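Local atomic coordinates of beta-galacturonidase (Eisenbergiella tayi, PDB entry 6NCW), a protein that hydrolyses beta-linked galacturonides as a glycoside hydrolase family 2 enzyme, and may also act on beta-glucuronides. Residues 355-359 and 396-400; 468-472 and 482-487; 22-26 and 43-49; 162-168 and 213-218. Numbering follows the deposited sequence.

Contact 1 (355-359 and 396-400); sequences DCIRE and LIKSL
Both segments are regular alpha-helix: 355-359 is an internal piece of helix 349-364, and 396-400 forms the last residues of helix 384-400. Their short axes approach to 10.2 Å and run nearly parallel, with a signed crossing angle of -20°. The register is fixed by I357 opposite I397 (CA to CA 7.1 Å) and R358 opposite L400 (CA to CA 7.6 Å). Within the helices, E359 N bonds to D355 O at 3.0 Å, while L400 N lies 2.9 Å from I397 O and 3.2 Å from L396 O, a tightening at the C-terminal end. I357 (chi1 m, chi2 t) points its CA-to-CB bond toward the partner, and its CG2 is 3.9 Å from both L396 CD2 and I397 CG1 and 4.2 Å from L400 CD1. The aliphatic part of R358 adds cover, CA 3.8 Å and CG 4.1 Å from L400 CD1; its guanidinium atom NH1 merely lies 4.1 Å from L396 CD1. The R358 charge is met within its own helix by a salt bridge, R358 NH2 to D355 OD1 at 2.7 Å. No hydrogen bond crosses; the aliphatic I357, L396, I397 and L400, with R358, bury the 264 Å². I397 also touches I361, one turn beyond I357. Such near-parallel packing of consecutive helices, separated in sequence by strand 370-374, is characteristic of the outer helical layer of a TIM barrel.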
loop_
_atom_site.group_PDB
_atom_site.type_symbol
_atom_site.label_atom_id
_atom_site.label_comp_id
_atom_site.label_asym_id
_atom_site.label_seq_id
_atom_site.Cartn_x
_atom_site.Cartn_y
_atom_site.Cartn_z
ATOM N N ASP A 355 -39.027 -18.668 -9.456
ATOM C CA ASP A 355 -38.199 -19.218 -10.532
ATOM C C ASP A 355 -36.807 -19.603 -10.029
ATOM O O ASP A 355 -36.283 -20.672 -10.369
ATOM C CB ASP A 355 -38.090 -18.216 -11.680
ATOM C CG ASP A 355 -39.380 -18.094 -12.486
ATOM O OD1 ASP A 355 -40.245 -18.986 -12.386
ATOM O OD2 ASP A 355 -39.519 -17.102 -13.232
ATOM N N CYS A 356 -36.176 -18.725 -9.245
ATOM C CA CYS A 356 -34.850 -19.032 -8.715
ATOM C C CYS A 356 -34.891 -20.277 -7.837
ATOM O O CYS A 356 -34.059 -21.178 -7.978
ATOM C CB CYS A 356 -34.299 -17.835 -7.934
ATOM S SG CYS A 356 -32.629 -18.090 -7.188
ATOM N N ILE A 357 -35.860 -20.346 -6.929
ATOM C CA ILE A 357 -35.965 -21.507 -6.052
ATOM C C ILE A 357 -36.187 -22.787 -6.864
ATOM O O ILE A 357 -35.531 -23.811 -6.638
ATOM C CB ILE A 357 -37.086 -21.284 -5.030
ATOM C CG1 ILE A 357 -36.716 -20.109 -4.105
ATOM C CG2 ILE A 357 -37.376 -22.587 -4.249
ATOM C CD1 ILE A 357 -37.703 -19.943 -2.968
ATOM N N ARG A 358 -37.133 -22.757 -7.809
ATOM C CA ARG A 358 -37.406 -23.952 -8.611
ATOM C C ARG A 358 -36.152 -24.427 -9.331
ATOM O O ARG A 358 -35.802 -25.614 -9.277
ATOM C CB ARG A 358 -38.517 -23.674 -9.616
ATOM C CG ARG A 358 -39.912 -23.792 -9.034
ATOM C CD ARG A 358 -40.967 -23.586 -10.118
ATOM N NE ARG A 358 -41.027 -22.187 -10.527
ATOM C CZ ARG A 358 -41.833 -21.286 -9.970
ATOM N NH1 ARG A 358 -42.662 -21.644 -8.990
ATOM N NH2 ARG A 358 -41.815 -20.030 -10.397
ATOM N N GLU A 359 -35.452 -23.505 -9.998
ATOM C CA GLU A 359 -34.276 -23.885 -10.769
ATOM C C GLU A 359 -33.140 -24.348 -9.867
ATOM O O GLU A 359 -32.455 -25.331 -10.185
ATOM C CB GLU A 359 -33.846 -22.719 -11.647
ATOM C CG GLU A 359 -34.847 -22.438 -12.779
ATOM C CD GLU A 359 -34.478 -21.182 -13.561
ATOM O OE1 GLU A 359 -34.981 -21.002 -14.681
ATOM O OE2 GLU A 359 -33.668 -20.377 -13.054
ATOM N N LEU A 396 -42.847 -23.516 -0.991
ATOM C CA LEU A 396 -42.311 -23.939 -2.280
ATOM C C LEU A 396 -41.107 -24.865 -2.095
ATOM O O LEU A 396 -41.009 -25.904 -2.759
ATOM C CB LEU A 396 -41.938 -22.714 -3.117
ATOM C CG LEU A 396 -41.359 -22.947 -4.518
ATOM C CD1 LEU A 396 -42.328 -23.735 -5.438
ATOM C CD2 LEU A 396 -41.002 -21.606 -5.143
ATOM N N ILE A 397 -40.200 -24.529 -1.165
ATOM C CA ILE A 397 -39.039 -25.387 -0.922
ATOM C C ILE A 397 -39.488 -26.771 -0.483
ATOM O O ILE A 397 -39.005 -27.791 -0.989
ATOM C CB ILE A 397 -38.113 -24.758 0.132
ATOM C CG1 ILE A 397 -37.445 -23.490 -0.408
ATOM C CG2 ILE A 397 -37.067 -25.759 0.578
ATOM C CD1 ILE A 397 -36.673 -22.789 0.654
ATOM N N LYS A 398 -40.406 -26.824 0.489
ATOM C CA LYS A 398 -40.855 -28.114 1.015
ATOM C C LYS A 398 -41.465 -28.983 -0.083
ATOM O O LYS A 398 -41.250 -30.200 -0.113
ATOM C CB LYS A 398 -41.858 -27.899 2.145
ATOM C CG LYS A 398 -42.284 -29.172 2.871
ATOM C CD LYS A 398 -43.240 -28.832 3.998
ATOM C CE LYS A 398 -43.151 -29.854 5.129
ATOM N NZ LYS A 398 -41.736 -30.070 5.589
ATOM N N SER A 399 -42.209 -28.378 -1.003
ATOM C CA SER A 399 -42.806 -29.165 -2.077
ATOM C C SER A 399 -41.747 -29.733 -3.010
ATOM O O SER A 399 -41.987 -30.759 -3.655
ATOM C CB SER A 399 -43.801 -28.322 -2.867
ATOM O OG SER A 399 -43.137 -27.483 -3.802
ATOM N N LEU A 400 -40.582 -29.087 -3.112
ATOM C CA LEU A 400 -39.528 -29.576 -3.998
ATOM C C LEU A 400 -38.531 -30.460 -3.276
ATOM O O LEU A 400 -37.900 -31.318 -3.908
ATOM C CB LEU A 400 -38.774 -28.409 -4.640
ATOM C CG LEU A 400 -39.577 -27.481 -5.548
ATOM C CD1 LEU A 400 -38.774 -26.235 -5.882
ATOM C CD2 LEU A 400 -39.981 -28.218 -6.812
#

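Contact 2 (468-472 and 482-487); sequences AGAIY and WSEEYQ
This loop-to-helix junction of the TIM-barrel domain joins extended 468-472, after strand 461-466, to helix 484-500, entered through 482-483 and begun by turn 484-487 (Q487 N to S483 O 3.2 Å). CA pairs are A470-W482 (4.2 Å) and A468-Q487 (5.7 Å). Two bonds cross at 2.9 Å, I471 N to W482 O and Q487 NE2 to A468 O; Q487 NE2 also donates to G533 O. A470 O accepts from K542 NZ; the A470 backbone also bonds N531. N-cap S483 accepts at OG from Y486 N (3.2 Å) and bonds V480 O. E484 OE2 meets G473 N and R475 of a neighbouring subunit (salt bridge), OE1 L543 N. W482 NE1 donates to F522 O of another subunit; W482 CZ3, 4.1 Å from G469 CA, would clash with a CB there. The side chains of galacturonate-binding K532 and R525 (ligand absent here) lie about 4 Å from G469 and 5 Å from W482. One water accepts from W482 N (2.8 Å) and donates to G469 O (2.7 Å) and S483 O (2.8 Å).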
loop_
_atom_site.group_PDB
_atom_site.type_symbol
_atom_site.label_atom_id
_atom_site.label_comp_id
_atom_site.label_asym_id
_atom_site.label_seq_id
_atom_site.Cartn_x
_atom_site.Cartn_y
_atom_site.Cartn_z
ATOM N N ALA A 468 -16.149 -8.006 10.823
ATOM C CA ALA A 468 -15.670 -6.638 10.987
ATOM C C ALA A 468 -14.884 -6.211 9.752
ATOM O O ALA A 468 -14.229 -7.031 9.100
ATOM C CB ALA A 468 -14.788 -6.519 12.236
ATOM N N GLY A 469 -14.914 -4.914 9.470
ATOM C CA GLY A 469 -14.157 -4.391 8.345
ATOM C C GLY A 469 -12.681 -4.255 8.669
ATOM O O GLY A 469 -12.274 -4.126 9.826
ATOM N N ALA A 470 -11.870 -4.295 7.616
ATOM C CA ALA A 470 -10.455 -3.955 7.698
ATOM C C ALA A 470 -9.961 -3.697 6.284
ATOM O O ALA A 470 -10.151 -4.539 5.401
ATOM C CB ALA A 470 -9.636 -5.072 8.338
ATOM N N ILE A 471 -9.330 -2.549 6.063
ATOM C CA ILE A 471 -8.699 -2.278 4.777
ATOM C C ILE A 471 -7.301 -2.872 4.837
ATOM O O ILE A 471 -6.488 -2.450 5.664
ATOM C CB ILE A 471 -8.656 -0.770 4.476
ATOM C CG1 ILE A 471 -10.081 -0.191 4.428
ATOM C CG2 ILE A 471 -7.912 -0.535 3.159
ATOM C CD1 ILE A 471 -10.127 1.358 4.586
ATOM N N TYR A 472 -7.033 -3.862 3.976
ATOM C CA TYR A 472 -5.744 -4.547 3.970
ATOM C C TYR A 472 -4.627 -3.544 3.806
ATOM O O TYR A 472 -4.638 -2.732 2.876
ATOM C CB TYR A 472 -5.672 -5.595 2.837
ATOM C CG TYR A 472 -4.327 -6.307 2.727
ATOM C CD1 TYR A 472 -3.402 -5.959 1.744
ATOM C CD2 TYR A 472 -3.976 -7.314 3.616
ATOM C CE1 TYR A 472 -2.175 -6.596 1.649
ATOM C CE2 TYR A 472 -2.745 -7.954 3.529
ATOM C CZ TYR A 472 -1.852 -7.597 2.539
ATOM O OH TYR A 472 -0.627 -8.245 2.448
ATOM N N TRP A 482 -11.393 0.054 10.866
ATOM C CA TRP A 482 -10.852 -0.147 9.519
ATOM C C TRP A 482 -9.392 -0.606 9.535
ATOM O O TRP A 482 -8.902 -1.059 8.506
ATOM C CB TRP A 482 -10.993 1.085 8.601
ATOM C CG TRP A 482 -12.454 1.511 8.378
ATOM C CD1 TRP A 482 -13.063 2.654 8.835
ATOM C CD2 TRP A 482 -13.459 0.793 7.639
ATOM N NE1 TRP A 482 -14.390 2.687 8.429
ATOM C CE2 TRP A 482 -14.652 1.557 7.692
ATOM C CE3 TRP A 482 -13.474 -0.431 6.949
ATOM C CZ2 TRP A 482 -15.834 1.138 7.079
ATOM C CZ3 TRP A 482 -14.648 -0.833 6.333
ATOM C CH2 TRP A 482 -15.815 -0.062 6.412
ATOM N N SER A 483 -8.679 -0.499 10.668
ATOM C CA SER A 483 -7.345 -1.080 10.761
ATOM C C SER A 483 -7.424 -2.595 10.930
ATOM O O SER A 483 -8.388 -3.138 11.477
ATOM C CB SER A 483 -6.544 -0.482 11.931
ATOM O OG SER A 483 -7.032 -0.919 13.199
ATOM N N GLU A 484 -6.375 -3.275 10.463
ATOM C CA GLU A 484 -6.296 -4.717 10.621
ATOM C C GLU A 484 -6.203 -5.120 12.085
ATOM O O GLU A 484 -6.707 -6.184 12.462
ATOM C CB GLU A 484 -5.093 -5.262 9.841
ATOM C CG GLU A 484 -5.257 -5.202 8.317
ATOM C CD GLU A 484 -4.150 -5.941 7.580
ATOM O OE1 GLU A 484 -4.060 -7.182 7.751
ATOM O OE2 GLU A 484 -3.368 -5.282 6.838
ATOM N N GLU A 485 -5.533 -4.312 12.915
ATOM C CA GLU A 485 -5.463 -4.627 14.343
ATOM C C GLU A 485 -6.841 -4.637 14.969
ATOM O O GLU A 485 -7.178 -5.547 15.731
ATOM C CB GLU A 485 -4.573 -3.632 15.073
ATOM C CG GLU A 485 -3.134 -3.729 14.668
ATOM C CD GLU A 485 -2.762 -2.679 13.619
ATOM O OE1 GLU A 485 -3.676 -2.080 12.999
ATOM O OE2 GLU A 485 -1.547 -2.464 13.423
ATOM N N TYR A 486 -7.664 -3.635 14.668
ATOM C CA TYR A 486 -8.989 -3.663 15.261
ATOM C C TYR A 486 -9.756 -4.898 14.804
ATOM O O TYR A 486 -10.496 -5.499 15.589
ATOM C CB TYR A 486 -9.787 -2.406 14.935
ATOM C CG TYR A 486 -11.119 -2.458 15.645
ATOM C CD1 TYR A 486 -12.254 -2.969 15.015
ATOM C CD2 TYR A 486 -11.223 -2.071 16.975
ATOM C CE1 TYR A 486 -13.479 -3.044 15.681
ATOM C CE2 TYR A 486 -12.428 -2.132 17.641
ATOM C CZ TYR A 486 -13.559 -2.622 16.990
ATOM O OH TYR A 486 -14.756 -2.697 17.675
ATOM N N GLN A 487 -9.613 -5.281 13.530
ATOM C CA GLN A 487 -10.358 -6.436 13.048
ATOM C C GLN A 487 -9.940 -7.695 13.796
ATOM O O GLN A 487 -10.765 -8.584 14.035
ATOM C CB GLN A 487 -10.164 -6.634 11.545
ATOM C CG GLN A 487 -11.003 -7.790 10.997
ATOM C CD GLN A 487 -10.640 -8.179 9.567
ATOM O OE1 GLN A 487 -9.451 -8.343 9.225
ATOM N NE2 GLN A 487 -11.659 -8.332 8.722
HETATM O O HOH W 1 -11.175 -2.630 11.754
#

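Contact 3 (22-26 and 43-49); sequences NFHTI and WENYPDT
Segment 22-26 belongs to extended strand 19-26; segment 43-49 opens with a 3-10 turn at 43-45 and continues as a loop. The backbones stay well apart, F23 to W43 9.1 Å and T25 to T49 8.5 Å between CA atoms, so side chains alone bridge them, burying 197 Å². Aromatic contacts dominate. F23 (chi1 t) points toward the loop and receives the edge of Y46 (chi1 m) on its face in a T-shaped pair, centroids 5.2 Å apart and planes at 89°, with F23 CE1 to Y46 CD1 at 3.9 Å. W43 (chi1 p) meets F23 obliquely, the five-membered ring centroid 5.9 Å away and planes at 39°; F23 CZ to W43 CB is 3.6 Å. Aliphatic contacts come from T49, whose CG2 lies 3.7 Å from T25 CG2 and, near the ring plane, 4.1 Å from F23 CE1. Three hydrogen bonds shape the loop: Y46 N to W43 O 2.9 Å, T49 N to Y46 O 3.0 Å, and T49 OG1 to W43 O 2.7 Å. W43 NE1 and Y46 OH bond outside the segments, to Y52 O and Y58 OH. With no hydrogen bond across, an aromatic cluster holds the loop against the N-terminal beta-sheet through shape and ring packing.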
loop_
_atom_site.group_PDB
_atom_site.type_symbol
_atom_site.label_atom_id
_atom_site.label_comp_id
_atom_site.label_asym_id
_atom_site.label_seq_id
_atom_site.Cartn_x
_atom_site.Cartn_y
_atom_site.Cartn_z
ATOM N N ASN A 22 -17.517 -13.830 -30.040
ATOM C CA ASN A 22 -17.495 -12.439 -30.468
ATOM C C ASN A 22 -18.403 -11.627 -29.566
ATOM O O ASN A 22 -19.525 -12.045 -29.272
ATOM C CB ASN A 22 -17.948 -12.304 -31.921
ATOM C CG ASN A 22 -16.878 -12.723 -32.892
ATOM O OD1 ASN A 22 -15.687 -12.567 -32.627
ATOM N ND2 ASN A 22 -17.292 -13.252 -34.022
ATOM N N PHE A 23 -17.913 -10.450 -29.151
ATOM C CA PHE A 23 -18.551 -9.613 -28.150
ATOM C C PHE A 23 -18.590 -8.163 -28.607
ATOM O O PHE A 23 -17.598 -7.633 -29.108
ATOM C CB PHE A 23 -17.800 -9.706 -26.803
ATOM C CG PHE A 23 -18.296 -8.739 -25.741
ATOM C CD1 PHE A 23 -17.644 -7.530 -25.511
ATOM C CD2 PHE A 23 -19.391 -9.060 -24.952
ATOM C CE1 PHE A 23 -18.090 -6.647 -24.517
ATOM C CE2 PHE A 23 -19.846 -8.186 -23.963
ATOM C CZ PHE A 23 -19.191 -6.979 -23.740
ATOM N N HIS A 24 -19.739 -7.521 -28.405
ATOM C CA HIS A 24 -19.840 -6.079 -28.550
ATOM C C HIS A 24 -21.029 -5.590 -27.724
ATOM O O HIS A 24 -22.020 -6.309 -27.569
ATOM C CB HIS A 24 -19.958 -5.661 -30.030
ATOM C CG HIS A 24 -21.173 -6.177 -30.727
ATOM N ND1 HIS A 24 -22.383 -5.518 -30.699
ATOM C CD2 HIS A 24 -21.359 -7.277 -31.495
ATOM C CE1 HIS A 24 -23.264 -6.192 -31.413
ATOM N NE2 HIS A 24 -22.669 -7.266 -31.902
ATOM N N THR A 25 -20.889 -4.388 -27.142
ATOM C CA THR A 25 -22.009 -3.732 -26.479
ATOM C C THR A 25 -23.030 -3.262 -27.522
ATOM O O THR A 25 -22.699 -3.044 -28.690
ATOM C CB THR A 25 -21.539 -2.526 -25.651
ATOM O OG1 THR A 25 -20.939 -1.551 -26.515
ATOM C CG2 THR A 25 -20.542 -2.945 -24.573
ATOM N N ILE A 26 -24.282 -3.089 -27.091
ATOM C CA ILE A 26 -25.317 -2.565 -27.976
ATOM C C ILE A 26 -26.078 -1.442 -27.287
ATOM O O ILE A 26 -26.067 -1.305 -26.064
ATOM C CB ILE A 26 -26.295 -3.655 -28.456
ATOM C CG1 ILE A 26 -26.990 -4.319 -27.280
ATOM C CG2 ILE A 26 -25.568 -4.699 -29.277
ATOM C CD1 ILE A 26 -27.843 -5.519 -27.706
ATOM N N TRP A 43 -17.976 -9.037 -18.454
ATOM C CA TRP A 43 -17.365 -7.991 -19.261
ATOM C C TRP A 43 -16.788 -6.862 -18.421
ATOM O O TRP A 43 -16.029 -6.051 -18.954
ATOM C CB TRP A 43 -18.352 -7.438 -20.289
ATOM C CG TRP A 43 -19.506 -6.674 -19.750
ATOM C CD1 TRP A 43 -19.471 -5.554 -18.944
ATOM C CD2 TRP A 43 -20.882 -6.950 -19.996
ATOM N NE1 TRP A 43 -20.750 -5.127 -18.681
ATOM C CE2 TRP A 43 -21.637 -5.964 -19.312
ATOM C CE3 TRP A 43 -21.559 -7.951 -20.719
ATOM C CZ2 TRP A 43 -23.043 -5.944 -19.332
ATOM C CZ3 TRP A 43 -22.954 -7.930 -20.740
ATOM C CH2 TRP A 43 -23.680 -6.930 -20.045
ATOM N N GLU A 44 -17.094 -6.802 -17.122
ATOM C CA GLU A 44 -16.433 -5.817 -16.269
ATOM C C GLU A 44 -14.942 -6.093 -16.139
ATOM O O GLU A 44 -14.190 -5.212 -15.725
ATOM C CB GLU A 44 -17.081 -5.770 -14.883
ATOM C CG GLU A 44 -18.427 -5.056 -14.871
ATOM C CD GLU A 44 -19.599 -5.994 -15.147
ATOM O OE1 GLU A 44 -19.382 -7.130 -15.653
ATOM O OE2 GLU A 44 -20.747 -5.599 -14.840
ATOM N N ASN A 45 -14.503 -7.282 -16.508
ATOM C CA ASN A 45 -13.096 -7.627 -16.553
ATOM C C ASN A 45 -12.465 -7.378 -17.916
ATOM O O ASN A 45 -11.246 -7.544 -18.044
ATOM C CB ASN A 45 -12.943 -9.097 -16.153
ATOM C CG ASN A 45 -13.578 -9.375 -14.805
ATOM O OD1 ASN A 45 -14.346 -10.321 -14.651
ATOM N ND2 ASN A 45 -13.291 -8.498 -13.821
ATOM N N TYR A 46 -13.267 -6.990 -18.948
ATOM C CA TYR A 46 -12.558 -6.664 -20.188
ATOM C C TYR A 46 -12.193 -5.185 -20.177
ATOM O O TYR A 46 -12.997 -4.358 -19.738
ATOM C CB TYR A 46 -13.400 -6.956 -21.439
ATOM C CG TYR A 46 -14.231 -8.216 -21.425
ATOM C CD1 TYR A 46 -15.366 -8.303 -22.224
ATOM C CD2 TYR A 46 -13.884 -9.333 -20.647
ATOM C CE1 TYR A 46 -16.148 -9.436 -22.237
ATOM C CE2 TYR A 46 -14.673 -10.497 -20.658
ATOM C CZ TYR A 46 -15.802 -10.530 -21.465
ATOM O OH TYR A 46 -16.614 -11.642 -21.513
ATOM N N PRO A 47 -10.990 -4.835 -20.639
ATOM C CA PRO A 47 -10.540 -3.436 -20.531
ATOM C C PRO A 47 -11.549 -2.368 -20.967
ATOM O O PRO A 47 -11.686 -1.363 -20.264
ATOM C CB PRO A 47 -9.284 -3.445 -21.408
ATOM C CG PRO A 47 -8.701 -4.787 -21.124
ATOM C CD PRO A 47 -9.896 -5.720 -21.080
ATOM N N ASP A 48 -12.275 -2.550 -22.071
ATOM C CA ASP A 48 -13.120 -1.478 -22.595
ATOM C C ASP A 48 -14.505 -1.427 -21.959
ATOM O O ASP A 48 -15.271 -0.501 -22.247
ATOM C CB ASP A 48 -13.250 -1.609 -24.121
ATOM C CG ASP A 48 -11.897 -1.598 -24.809
ATOM O OD1 ASP A 48 -11.208 -0.564 -24.727
ATOM O OD2 ASP A 48 -11.499 -2.631 -25.382
ATOM N N THR A 49 -14.839 -2.378 -21.090
ATOM C CA THR A 49 -16.159 -2.412 -20.483
ATOM C C THR A 49 -16.075 -2.569 -18.957
ATOM O O THR A 49 -17.046 -2.976 -18.323
ATOM C CB THR A 49 -16.996 -3.520 -21.134
ATOM O OG1 THR A 49 -16.207 -4.701 -21.295
ATOM C CG2 THR A 49 -17.461 -3.099 -22.537
#

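Contact 4 (162-168 and 213-218); sequences RKDGWYG and EELPCP
Y167, E214 and G168 bury the largest areas in this antiparallel edge, where strand 165-176 pairs with strand 207-216. Y167 and P216 form a non-hydrogen-bonded pair (CA to CA 4.3 Å) and G168 and L215 a hydrogen-bonded one (CA to CA 5.4 Å). G168 carries the closed ring of this pair, G168 N to L215 O and L215 N to G168 O both at 2.9 Å; C217 N to W166 O at 2.8 Å extends the ladder. An ideal CB on G168 would lie 3.5 Å from C217 SG, a tight fit. Y167 (chi1 m) lays its ring on P216 in a CH-pi contact, P216 CA 3.9 Å from the centroid and 25° off the normal, while Y167 CE1 is 3.6 Å from P216 CG. Y167 OH donates at 2.5 Å to D164 OD1 of the type I turn R162-G165, which links strands 150-162 and 165-176 as a hairpin. E214 (chi1 t) stretches to R162: OE2 accepts from R162 NH2 at 2.6 Å (salt bridge) and weakly from R162 NE at 3.1 Å. In this immunoglobulin-like sandwich, backbone bonds set the register, while proline-tyrosine packing and a surface ion pair fasten the hairpin end to the neighbouring strand.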
loop_
_atom_site.group_PDB
_atom_site.type_symbol
_atom_site.label_atom_id
_atom_site.label_comp_id
_atom_site.label_asym_id
_atom_site.label_seq_id
_atom_site.Cartn_x
_atom_site.Cartn_y
_atom_site.Cartn_z
ATOM N N ARG A 162 -32.280 -45.815 7.922
ATOM C CA ARG A 162 -33.211 -46.620 8.697
ATOM C C ARG A 162 -32.469 -47.334 9.820
ATOM O O ARG A 162 -31.235 -47.356 9.869
ATOM C CB ARG A 162 -33.928 -47.630 7.802
ATOM C CG ARG A 162 -34.745 -47.011 6.690
ATOM C CD ARG A 162 -35.547 -45.815 7.176
ATOM N NE ARG A 162 -36.508 -45.344 6.174
ATOM C CZ ARG A 162 -37.009 -44.107 6.131
ATOM N NH1 ARG A 162 -36.630 -43.187 7.023
ATOM N NH2 ARG A 162 -37.879 -43.783 5.182
ATOM N N LYS A 163 -33.246 -47.927 10.735
ATOM C CA LYS A 163 -32.653 -48.674 11.843
ATOM C C LYS A 163 -31.649 -49.713 11.360
ATOM O O LYS A 163 -30.649 -49.970 12.036
ATOM C CB LYS A 163 -33.747 -49.345 12.680
ATOM C CG LYS A 163 -33.935 -48.718 14.067
ATOM C CD LYS A 163 -35.143 -49.293 14.813
ATOM C CE LYS A 163 -35.317 -48.638 16.187
ATOM N NZ LYS A 163 -36.483 -49.171 16.957
ATOM N N ASP A 164 -31.866 -50.293 10.185
ATOM C CA ASP A 164 -30.995 -51.348 9.684
ATOM C C ASP A 164 -30.001 -50.867 8.625
ATOM O O ASP A 164 -29.301 -51.693 8.029
ATOM C CB ASP A 164 -31.842 -52.505 9.140
ATOM C CG ASP A 164 -32.911 -52.041 8.167
ATOM O OD1 ASP A 164 -32.911 -52.509 7.002
ATOM O OD2 ASP A 164 -33.744 -51.195 8.568
ATOM N N GLY A 165 -29.907 -49.556 8.377
ATOM C CA GLY A 165 -28.916 -49.106 7.425
ATOM C C GLY A 165 -29.525 -48.230 6.353
ATOM O O GLY A 165 -30.649 -47.729 6.486
ATOM N N TRP A 166 -28.768 -48.057 5.274
ATOM C CA TRP A 166 -29.090 -47.061 4.261
ATOM C C TRP A 166 -30.089 -47.603 3.249
ATOM O O TRP A 166 -29.900 -48.688 2.689
ATOM C CB TRP A 166 -27.820 -46.592 3.544
ATOM C CG TRP A 166 -26.959 -45.695 4.396
ATOM C CD1 TRP A 166 -25.770 -46.013 4.992
ATOM C CD2 TRP A 166 -27.240 -44.332 4.765
ATOM N NE1 TRP A 166 -25.288 -44.928 5.703
ATOM C CE2 TRP A 166 -26.173 -43.887 5.579
ATOM C CE3 TRP A 166 -28.279 -43.449 4.478
ATOM C CZ2 TRP A 166 -26.118 -42.594 6.104
ATOM C CZ3 TRP A 166 -28.229 -42.162 5.016
ATOM C CH2 TRP A 166 -27.156 -41.754 5.820
ATOM N N TYR A 167 -31.148 -46.833 3.023
ATOM C CA TYR A 167 -32.096 -47.014 1.938
ATOM C C TYR A 167 -32.035 -45.804 1.004
ATOM O O TYR A 167 -31.414 -44.781 1.306
ATOM C CB TYR A 167 -33.513 -47.225 2.487
ATOM C CG TYR A 167 -33.713 -48.590 3.123
ATOM C CD1 TYR A 167 -34.551 -49.540 2.536
ATOM C CD2 TYR A 167 -33.051 -48.937 4.295
ATOM C CE1 TYR A 167 -34.733 -50.798 3.115
ATOM C CE2 TYR A 167 -33.227 -50.189 4.877
ATOM C CZ TYR A 167 -34.066 -51.113 4.285
ATOM O OH TYR A 167 -34.232 -52.350 4.861
ATOM N N GLY A 168 -32.669 -45.932 -0.148
ATOM C CA GLY A 168 -32.611 -44.892 -1.158
ATOM C C GLY A 168 -33.813 -44.950 -2.067
ATOM O O GLY A 168 -34.423 -46.006 -2.260
ATOM N N GLU A 213 -39.413 -47.305 -5.709
ATOM C CA GLU A 213 -39.706 -47.491 -4.304
ATOM C C GLU A 213 -38.447 -47.252 -3.479
ATOM O O GLU A 213 -37.334 -47.157 -4.004
ATOM C CB GLU A 213 -40.255 -48.892 -4.051
ATOM C CG GLU A 213 -41.666 -49.090 -4.565
ATOM C CD GLU A 213 -42.083 -50.542 -4.525
ATOM O OE1 GLU A 213 -43.160 -50.875 -5.073
ATOM O OE2 GLU A 213 -41.322 -51.354 -3.946
ATOM N N GLU A 214 -38.644 -47.147 -2.169
ATOM C CA GLU A 214 -37.545 -47.098 -1.218
ATOM C C GLU A 214 -36.857 -48.459 -1.153
ATOM O O GLU A 214 -37.434 -49.431 -0.660
ATOM C CB GLU A 214 -38.097 -46.685 0.137
ATOM C CG GLU A 214 -37.131 -45.951 1.002
ATOM C CD GLU A 214 -37.843 -45.235 2.114
ATOM O OE1 GLU A 214 -38.734 -44.402 1.802
ATOM O OE2 GLU A 214 -37.525 -45.531 3.289
ATOM N N LEU A 215 -35.618 -48.533 -1.633
ATOM C CA LEU A 215 -34.879 -49.777 -1.768
ATOM C C LEU A 215 -33.689 -49.824 -0.817
ATOM O O LEU A 215 -33.121 -48.785 -0.480
ATOM C CB LEU A 215 -34.385 -49.944 -3.207
ATOM C CG LEU A 215 -35.546 -50.000 -4.193
ATOM C CD1 LEU A 215 -35.066 -49.822 -5.623
ATOM C CD2 LEU A 215 -36.300 -51.314 -4.016
ATOM N N PRO A 216 -33.288 -51.006 -0.357
ATOM C CA PRO A 216 -32.106 -51.088 0.508
ATOM C C PRO A 216 -30.838 -50.815 -0.282
ATOM O O PRO A 216 -30.761 -51.066 -1.488
ATOM C CB PRO A 216 -32.133 -52.533 1.030
ATOM C CG PRO A 216 -33.444 -53.095 0.615
ATOM C CD PRO A 216 -33.906 -52.326 -0.572
ATOM N N CYS A 217 -29.841 -50.274 0.415
ATOM C CA CYS A 217 -28.520 -50.001 -0.155
ATOM C C CYS A 217 -27.464 -50.507 0.816
ATOM O O CYS A 217 -26.706 -49.715 1.399
ATOM C CB CYS A 217 -28.334 -48.512 -0.439
ATOM S SG CYS A 217 -29.360 -47.872 -1.745
ATOM N N PRO A 218 -27.390 -51.830 1.023
ATOM C CA PRO A 218 -26.502 -52.368 2.071
ATOM C C PRO A 218 -25.029 -52.192 1.766
ATOM O O PRO A 218 -24.203 -52.319 2.680
ATOM C CB PRO A 218 -26.885 -53.855 2.123
ATOM C CG PRO A 218 -27.343 -54.166 0.717
ATOM C CD PRO A 218 -28.083 -52.906 0.281
#

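How the contacts relate
Along the chain the order is contact 3, contact 4, contact 1, contact 2, strictly in series. Contact 3 belongs to the N-terminal beta domain and contact 4 to the immunoglobulin-like sandwich; their centres are 52 Å apart on opposite sides of the chain's centre. Contacts 1 and 2 share the TIM-barrel domain yet lie 39 Å apart between centres, also on opposite sides: one joins outer helices 349-364 and 384-400, the other the loop after strand 461-466 to helix 484-500. No two contacts touch; the closest approach, about 14 Å between nearest atoms, is between contacts 1 and 4. They thus sample separate places in the three domains, and contact 2 lies closest to galacturonate-binding residues.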